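Local coordinates for methyltransferase (Thermus thermophilus, PDB 3TMA), which transfers a methyl group from S-adenosyl-L-methionine to N2 of guanosine 6 in tRNA(Phe), at residues P123-S126 with P127-E130; E48-R52 with K53-R57; L292-L295 with Y296-L300. One frame throughout, in Å; residues are numbered along the deposited sequence.

Interaction 1. Residues P123-S126 with P127-E130; sequences PFTS and PEVE
Thr125 and Glu128 hold each other at the start of a helix. The backbone N of Thr125 donates to Glu128 OE1 at 2.9 Å, with an N-H...O angle of 160°. It meets this oxygen on the anti side, somewhat out of the carboxylate plane. In return, Glu128 N points at Thr125 OG1, but this bond is weak at 3.4 Å. The two side chains cross at about a right angle. Thr125 has OG1 between its own N and carbonyl carbon (chi1 64°), which turns the hydroxyl toward the first turn. In Glu128, CG beside the backbone N (chi1 -79°) and an extended chain beyond it carry the carboxylate back to Thr125 N. Glu128 OE1 also lies 3.2 Å from Phe124 CA.

The backbone then takes over. Val129 N bonds weakly to Thr125 O, and Glu130 N bonds to Ser126 O at 3.0 Å in a nearly straight line. On the buried side, Val129 CG2 sits 3.6 Å from both CD1 and CE1 of Phe124. The methyl approaches that ring obliquely.

Further out, Leu91 of helix 90-99 touches Phe124, Glu128 and Val129. Strand 112-119 lies beneath, with Ala116 against Val129 and Arg118 against Phe124. Glu130 turns its carboxylate to that strand, where OE2 accepts from Ala116 N. Thr125 is the N-cap of helix 126-141, and its exchange with Glu128 is a capping box. Phe124 before the cap and Val129 in the first turn add a hydrophobic staple, at the start of a THUMP-domain helix.

Interaction 2. Residues E48-R52 with K53-R57; sequences EVDAR and KGRVR
Asp50 faces two arginines of the next strand, Arg55 and Arg57, and Glu48 shares the second. This charged face is the tight part of the hairpin. Asp50 OD2 takes Arg55 NE at 2.8 Å on its anti lone pair, in the plane of the guanidinium. Asp50 OD2 also takes Arg57 NH1 at 2.9 Å, from above the carboxylate plane. Asp50 OD1 receives Arg57 NH2 at 3.1 Å, so Arg57 grips the carboxylate end-on. Arg57 also turns its NE side to Glu48. Arg57 NE and NH2 both reach Glu48 OE1, NH2 at 2.9 Å, with the carboxylate 80° from the guanidinium plane. A bend at chi3 (-64°) in Arg57 brings its planar end back over the neighbouring strand. Glu48 OE1 has a further salt bridge to Arg82. Beneath the charges, Glu48 and Arg57 exchange two nearly straight backbone bonds.

The other face and the turn are looser. Val49 CG2 and Val56 CG2 lie side by side at 4.2 Å. At the tip, Lys53 N bonds to Asp50 O at 3.0 Å, closing a type II turn through Ala51 and Arg52. Ala51, Arg52 and Lys53 are exposed, and the Lys53 amine leads away from the first strand. Lys53 CB does cover one face of the Arg55 guanidinium.

Strand 48-50 is an edge of the seven-stranded sheet, and strand 55-59 pairs on with strand 21-25. Helix 31-41 packs on the valine face. On the charged face, Glu23 of strand 21-25 pairs with Arg57, and Glu119 of strand 112-119 pairs with Arg55.

Interaction 3. Residues L292-L295 with Y296-L300; sequences LFHL and YWDFL
Phe293 and Trp297 lie side by side one helical turn apart and point the same way. Each has CG anti to its own N (chi1 175° and 178°), which brings the Phe293 tip, CZ, against the six-membered ring of Trp297 at CE3. Phe293 CZ comes 3.7 Å from Trp297 CE3. The ring planes are 50° apart.

Tyr296 takes another first torsion. Its CG lies beside the backbone N and anti to the carbonyl carbon, which lays the ring back along the previous turn. Leu292 CG then sits over one face of this ring, though Leu292 CD1 stays 4.4 Å from Tyr296 CE1. The phenol ends on Thr317, to whose OG1 it is hydrogen-bonded.

On the outer side, Asp298 crosses the His294 ring obliquely. The carboxylate lies over one ring face instead of in line with an N-H. Asp298 OD2 is 2.7 Å from His294 NE2, yet the angle is too poor for a hydrogen bond. His294 has two deposited conformers, so this approach is doubtful.

Routine helical bonds tie the turns, among them Phe299 N to Leu295 O at 2.8 Å. The Phe299 ring meets Phe211 edge-to-face. Trp297 makes a cation-pi contact with Arg301 of the same helix, while Phe293 and Tyr296 pack on helix 320-326. The chemistry is therefore mainly apolar and aromatic. Backbone bonds set the spacing within helix 290-305. Phe293 and Tyr296 join it to helix 320-326, and Phe299 joins it to Phe211.

The three contacts follow one another along the chain and none touches another. Interactions 1 and 2 both belong to the N-terminal half. Their centres are 23 Å apart and their nearest atoms about 12 Å. They meet the same seven-stranded sheet: interaction 2 forms one edge of it, and interaction 1 lies against strand 112-119 at the other. Interaction 3 lies in the Rossmann-fold domain, 50 Å from interaction 1 and 35 Å from interaction 2 between centres. It alone comes near the cofactor site: the Phe299 side chain is about 4 Å from that of Ala263, which is assigned to S-adenosyl-L-methionine binding by similarity. Interactions 1 and 2 are away from that site.

Interaction 1. Residues P123-S126 with P127-E130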
loop_
_atom_site.group_PDB
_atom_site.type_symbol
_atom_site.label_atom_id
_atom_site.label_comp_id
_atom_site.label_asym_id
_atom_site.label_seq_id
_atom_site.Cartn_x
_atom_site.Cartn_y
_atom_site.Cartn_z
ATOM N N PRO A 123 -3.123 -17.891 26.392
ATOM C CA PRO A 123 -2.225 -18.858 27.025
ATOM C C PRO A 123 -1.442 -19.740 26.026
ATOM O O PRO A 123 -0.732 -20.647 26.454
ATOM C CB PRO A 123 -3.182 -19.706 27.872
ATOM C CG PRO A 123 -4.419 -19.760 27.022
ATOM C CD PRO A 123 -4.518 -18.376 26.364
ATOM N N PHE A 124 -1.495 -19.435 24.731
ATOM C CA PHE A 124 -0.742 -20.209 23.726
ATOM C C PHE A 124 0.036 -19.236 22.821
ATOM O O PHE A 124 -0.334 -18.062 22.721
ATOM C CB PHE A 124 -1.697 -21.044 22.858
ATOM C CG PHE A 124 -2.817 -20.235 22.238
ATOM C CD1 PHE A 124 -2.612 -19.524 21.066
ATOM C CD2 PHE A 124 -4.062 -20.167 22.855
ATOM C CE1 PHE A 124 -3.628 -18.759 20.507
ATOM C CE2 PHE A 124 -5.082 -19.403 22.316
ATOM C CZ PHE A 124 -4.875 -18.713 21.129
ATOM N N THR A 125 1.047 -19.743 22.104
ATOM C CA THR A 125 1.800 -18.932 21.143
ATOM C C THR A 125 1.392 -19.216 19.702
ATOM O O THR A 125 0.739 -20.242 19.414
ATOM C CB THR A 125 3.316 -19.231 21.279
ATOM O OG1 THR A 125 3.540 -20.606 20.928
ATOM C CG2 THR A 125 3.804 -18.965 22.745
ATOM N N SER A 126 1.840 -18.366 18.779
ATOM C CA SER A 126 1.516 -18.555 17.366
ATOM C C SER A 126 2.103 -19.861 16.796
ATOM O O SER A 126 1.411 -20.591 16.096
ATOM C CB SER A 126 1.977 -17.352 16.535
ATOM O OG SER A 126 1.219 -16.219 16.926
ATOM N N PRO A 127 3.378 -20.167 17.113
ATOM C CA PRO A 127 3.898 -21.471 16.677
ATOM C C PRO A 127 3.056 -22.674 17.157
ATOM O O PRO A 127 2.902 -23.628 16.391
ATOM C CB PRO A 127 5.305 -21.511 17.273
ATOM C CG PRO A 127 5.707 -20.093 17.303
ATOM C CD PRO A 127 4.433 -19.355 17.738
ATOM N N GLU A 128 2.486 -22.640 18.361
ATOM C CA GLU A 128 1.582 -23.757 18.793
ATOM C C GLU A 128 0.349 -23.930 17.880
ATOM O O GLU A 128 -0.118 -25.073 17.618
ATOM C CB GLU A 128 1.086 -23.563 20.221
ATOM C CG GLU A 128 2.075 -23.952 21.301
ATOM C CD GLU A 128 1.538 -23.651 22.705
ATOM O OE1 GLU A 128 1.498 -22.461 23.087
ATOM O OE2 GLU A 128 1.133 -24.596 23.420
ATOM N N VAL A 129 -0.230 -22.798 17.479
ATOM C CA VAL A 129 -1.381 -22.788 16.593
ATOM C C VAL A 129 -0.963 -23.372 15.246
ATOM O O VAL A 129 -1.678 -24.194 14.669
ATOM C CB VAL A 129 -1.924 -21.350 16.387
ATOM C CG1 VAL A 129 -3.006 -21.327 15.286
ATOM C CG2 VAL A 129 -2.541 -20.787 17.700
ATOM N N GLU A 130 0.176 -22.920 14.717
ATOM C CA GLU A 130 0.675 -23.461 13.453
ATOM C C GLU A 130 0.885 -24.965 13.511
ATOM O O GLU A 130 0.554 -25.704 12.561
ATOM C CB GLU A 130 1.952 -22.744 13.001
ATOM C CG GLU A 130 1.675 -21.222 12.754
ATOM C CD GLU A 130 2.965 -20.400 12.470
ATOM O OE1 GLU A 130 4.058 -20.992 12.520
ATOM O OE2 GLU A 130 2.881 -19.161 12.216
#

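Interaction 2. Residues E48-R52 with K53-R57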
loop_
_atom_site.group_PDB
_atom_site.type_symbol
_atom_site.label_atom_id
_atom_site.label_comp_id
_atom_site.label_asym_id
_atom_site.label_seq_id
_atom_site.Cartn_x
_atom_site.Cartn_y
_atom_site.Cartn_z
ATOM N N GLU A 48 -15.831 -3.730 7.495
ATOM C CA GLU A 48 -15.194 -3.475 8.788
ATOM C C GLU A 48 -13.770 -2.943 8.583
ATOM O O GLU A 48 -13.060 -3.410 7.686
ATOM C CB GLU A 48 -15.137 -4.753 9.614
ATOM C CG GLU A 48 -16.540 -5.334 9.980
ATOM C CD GLU A 48 -16.438 -6.586 10.875
ATOM O OE1 GLU A 48 -15.371 -7.246 10.887
ATOM O OE2 GLU A 48 -17.434 -6.913 11.551
ATOM N N VAL A 49 -13.388 -1.950 9.391
ATOM C CA VAL A 49 -12.061 -1.278 9.311
ATOM C C VAL A 49 -11.384 -1.447 10.667
ATOM O O VAL A 49 -12.007 -1.256 11.716
ATOM C CB VAL A 49 -12.235 0.248 9.017
ATOM C CG1 VAL A 49 -10.914 1.016 9.208
ATOM C CG2 VAL A 49 -12.770 0.452 7.588
ATOM N N ASP A 50 -10.134 -1.878 10.673
ATOM C CA ASP A 50 -9.378 -1.893 11.934
ATOM C C ASP A 50 -8.456 -0.674 11.969
ATOM O O ASP A 50 -7.408 -0.654 11.315
ATOM C CB ASP A 50 -8.554 -3.204 12.060
ATOM C CG ASP A 50 -9.430 -4.458 12.191
ATOM O OD1 ASP A 50 -10.639 -4.345 12.563
ATOM O OD2 ASP A 50 -8.898 -5.573 11.955
ATOM N N ALA A 51 -8.904 0.370 12.667
ATOM C CA ALA A 51 -8.240 1.696 12.710
ATOM C C ALA A 51 -6.794 1.516 13.130
ATOM O O ALA A 51 -6.521 0.782 14.092
ATOM C CB ALA A 51 -8.961 2.637 13.748
ATOM N N ARG A 52 -5.877 2.085 12.350
ATOM C CA ARG A 52 -4.453 2.101 12.700
ATOM C C ARG A 52 -3.757 0.748 12.542
ATOM O O ARG A 52 -2.570 0.605 12.912
ATOM C CB ARG A 52 -4.262 2.640 14.138
ATOM C CG ARG A 52 -4.624 4.149 14.250
ATOM C CD ARG A 52 -4.466 4.704 15.700
ATOM N NE ARG A 52 -5.330 3.986 16.627
ATOM C CZ ARG A 52 -6.609 4.289 16.836
ATOM N NH1 ARG A 52 -7.164 5.313 16.194
ATOM N NH2 ARG A 52 -7.334 3.558 17.672
ATOM N N LYS A 53 -4.482 -0.245 12.018
ATOM C CA LYS A 53 -3.931 -1.594 11.807
ATOM C C LYS A 53 -3.708 -1.927 10.320
ATOM O O LYS A 53 -3.091 -2.926 9.990
ATOM C CB LYS A 53 -4.872 -2.649 12.430
ATOM C CG LYS A 53 -4.951 -2.605 13.995
ATOM C CD LYS A 53 -3.584 -2.876 14.609
ATOM C CE LYS A 53 -3.600 -2.708 16.130
ATOM N NZ LYS A 53 -3.417 -4.018 16.823
ATOM N N GLY A 54 -4.156 -1.073 9.418
ATOM C CA GLY A 54 -3.972 -1.385 8.009
ATOM C C GLY A 54 -4.837 -2.544 7.496
ATOM O O GLY A 54 -4.360 -3.321 6.655
ATOM N N ARG A 55 -6.048 -2.736 8.034
ATOM C CA ARG A 55 -6.852 -3.902 7.566
ATOM C C ARG A 55 -8.262 -3.433 7.279
ATOM O O ARG A 55 -8.822 -2.693 8.078
ATOM C CB ARG A 55 -6.968 -5.012 8.636
ATOM C CG ARG A 55 -5.662 -5.714 8.964
ATOM C CD ARG A 55 -5.859 -6.848 9.967
ATOM N NE ARG A 55 -6.342 -6.422 11.291
ATOM C CZ ARG A 55 -5.616 -6.513 12.404
ATOM N NH1 ARG A 55 -4.371 -6.946 12.324
ATOM N NH2 ARG A 55 -6.118 -6.158 13.583
ATOM N N VAL A 56 -8.840 -3.901 6.174
ATOM C CA VAL A 56 -10.289 -3.772 5.936
ATOM C C VAL A 56 -10.867 -5.140 5.597
ATOM O O VAL A 56 -10.250 -5.894 4.808
ATOM C CB VAL A 56 -10.539 -2.825 4.756
ATOM C CG1 VAL A 56 -12.087 -2.723 4.466
ATOM C CG2 VAL A 56 -9.957 -1.390 5.148
ATOM N N ARG A 57 -12.074 -5.426 6.093
ATOM C CA ARG A 57 -12.751 -6.718 5.754
ATOM C C ARG A 57 -14.099 -6.402 5.144
ATOM O O ARG A 57 -14.791 -5.499 5.637
ATOM C CB ARG A 57 -13.041 -7.551 7.014
ATOM C CG ARG A 57 -11.847 -8.224 7.606
ATOM C CD ARG A 57 -12.239 -9.062 8.864
ATOM N NE ARG A 57 -12.750 -8.234 9.951
ATOM C CZ ARG A 57 -12.010 -7.367 10.663
ATOM N NH1 ARG A 57 -10.699 -7.244 10.451
ATOM N NH2 ARG A 57 -12.583 -6.594 11.584
#

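Interaction 3. Residues L292-L295 with Y296-L300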
loop_
_atom_site.group_PDB
_atom_site.type_symbol
_atom_site.label_atom_id
_atom_site.label_comp_id
_atom_site.label_asym_id
_atom_site.label_seq_id
_atom_site.Cartn_x
_atom_site.Cartn_y
_atom_site.Cartn_z
ATOM N N LEU A 292 18.573 20.376 4.674
ATOM C CA LEU A 292 17.231 19.889 4.450
ATOM C C LEU A 292 16.185 21.005 4.479
ATOM O O LEU A 292 15.308 21.048 3.626
ATOM C CB LEU A 292 16.873 18.789 5.438
ATOM C CG LEU A 292 15.657 17.957 5.061
ATOM C CD1 LEU A 292 15.827 17.270 3.679
ATOM C CD2 LEU A 292 15.440 16.939 6.154
ATOM N N PHE A 293 16.297 21.922 5.427
ATOM C CA PHE A 293 15.360 23.034 5.510
ATOM C C PHE A 293 15.405 23.877 4.242
ATOM O O PHE A 293 14.364 24.354 3.775
ATOM C CB PHE A 293 15.647 23.926 6.732
ATOM C CG PHE A 293 14.763 25.160 6.796
ATOM C CD1 PHE A 293 13.409 25.046 7.132
ATOM C CD2 PHE A 293 15.265 26.412 6.502
ATOM C CE1 PHE A 293 12.587 26.165 7.197
ATOM C CE2 PHE A 293 14.449 27.545 6.572
ATOM C CZ PHE A 293 13.106 27.418 6.899
ATOM N N HIS A 294 16.619 24.064 3.719
ATOM C CA HIS A 294 16.810 24.847 2.502
ATOM C C HIS A 294 16.262 24.132 1.275
ATOM O O HIS A 294 15.772 24.783 0.351
ATOM C CB HIS A 294 18.281 25.232 2.283
ATOM C CG HIS A 294 18.504 26.099 1.076
ATOM N ND1 HIS A 294 18.301 27.463 1.089
ATOM C CD2 HIS A 294 18.883 25.788 -0.188
ATOM C CE1 HIS A 294 18.585 27.960 -0.103
ATOM N NE2 HIS A 294 18.926 26.962 -0.901
ATOM N N LEU A 295 16.327 22.811 1.249
ATOM C CA LEU A 295 15.696 22.080 0.135
ATOM C C LEU A 295 14.187 22.223 0.205
ATOM O O LEU A 295 13.545 22.477 -0.824
ATOM C CB LEU A 295 16.103 20.602 0.110
ATOM C CG LEU A 295 15.311 19.586 -0.756
ATOM C CD1 LEU A 295 15.363 19.903 -2.236
ATOM C CD2 LEU A 295 15.909 18.231 -0.505
ATOM N N TYR A 296 13.615 22.078 1.411
ATOM C CA TYR A 296 12.157 22.228 1.565
ATOM C C TYR A 296 11.739 23.642 1.154
ATOM O O TYR A 296 10.713 23.837 0.503
ATOM C CB TYR A 296 11.735 22.039 3.018
ATOM C CG TYR A 296 11.588 20.602 3.481
ATOM C CD1 TYR A 296 11.756 19.539 2.606
ATOM C CD2 TYR A 296 11.324 20.319 4.826
ATOM C CE1 TYR A 296 11.565 18.217 3.038
ATOM C CE2 TYR A 296 11.161 19.006 5.274
ATOM C CZ TYR A 296 11.280 17.958 4.365
ATOM O OH TYR A 296 11.141 16.656 4.814
ATOM N N TRP A 297 12.483 24.621 1.639
ATOM C CA TRP A 297 12.186 26.029 1.364
ATOM C C TRP A 297 12.079 26.326 -0.154
ATOM O O TRP A 297 11.068 26.879 -0.647
ATOM C CB TRP A 297 13.327 26.870 1.958
ATOM C CG TRP A 297 13.146 28.303 1.702
ATOM C CD1 TRP A 297 13.526 29.015 0.583
ATOM C CD2 TRP A 297 12.488 29.216 2.553
ATOM N NE1 TRP A 297 13.126 30.310 0.698
ATOM C CE2 TRP A 297 12.510 30.469 1.913
ATOM C CE3 TRP A 297 11.910 29.107 3.820
ATOM C CZ2 TRP A 297 11.972 31.600 2.494
ATOM C CZ3 TRP A 297 11.384 30.235 4.398
ATOM C CH2 TRP A 297 11.404 31.459 3.732
ATOM N N ASP A 298 13.125 25.946 -0.888
ATOM C CA ASP A 298 13.176 26.153 -2.331
ATOM C C ASP A 298 12.168 25.275 -3.091
ATOM O O ASP A 298 11.552 25.723 -4.061
ATOM C CB ASP A 298 14.572 25.831 -2.866
ATOM C CG ASP A 298 15.647 26.817 -2.391
ATOM O OD1 ASP A 298 15.324 27.905 -1.844
ATOM O OD2 ASP A 298 16.844 26.478 -2.586
ATOM N N PHE A 299 12.040 24.016 -2.683
ATOM C CA PHE A 299 11.104 23.148 -3.345
ATOM C C PHE A 299 9.669 23.665 -3.180
ATOM O O PHE A 299 8.903 23.676 -4.135
ATOM C CB PHE A 299 11.196 21.694 -2.840
ATOM C CG PHE A 299 9.946 20.886 -3.136
ATOM C CD1 PHE A 299 9.645 20.522 -4.435
ATOM C CD2 PHE A 299 9.093 20.511 -2.115
ATOM C CE1 PHE A 299 8.491 19.822 -4.735
ATOM C CE2 PHE A 299 7.931 19.808 -2.381
ATOM C CZ PHE A 299 7.603 19.493 -3.700
ATOM N N LEU A 300 9.273 24.044 -1.966
ATOM C CA LEU A 300 7.857 24.423 -1.787
ATOM C C LEU A 300 7.541 25.706 -2.545
ATOM O O LEU A 300 6.421 25.908 -2.984
ATOM C CB LEU A 300 7.496 24.599 -0.319
ATOM C CG LEU A 300 7.497 23.273 0.447
ATOM C CD1 LEU A 300 7.565 23.534 1.959
ATOM C CD2 LEU A 300 6.283 22.395 0.039
#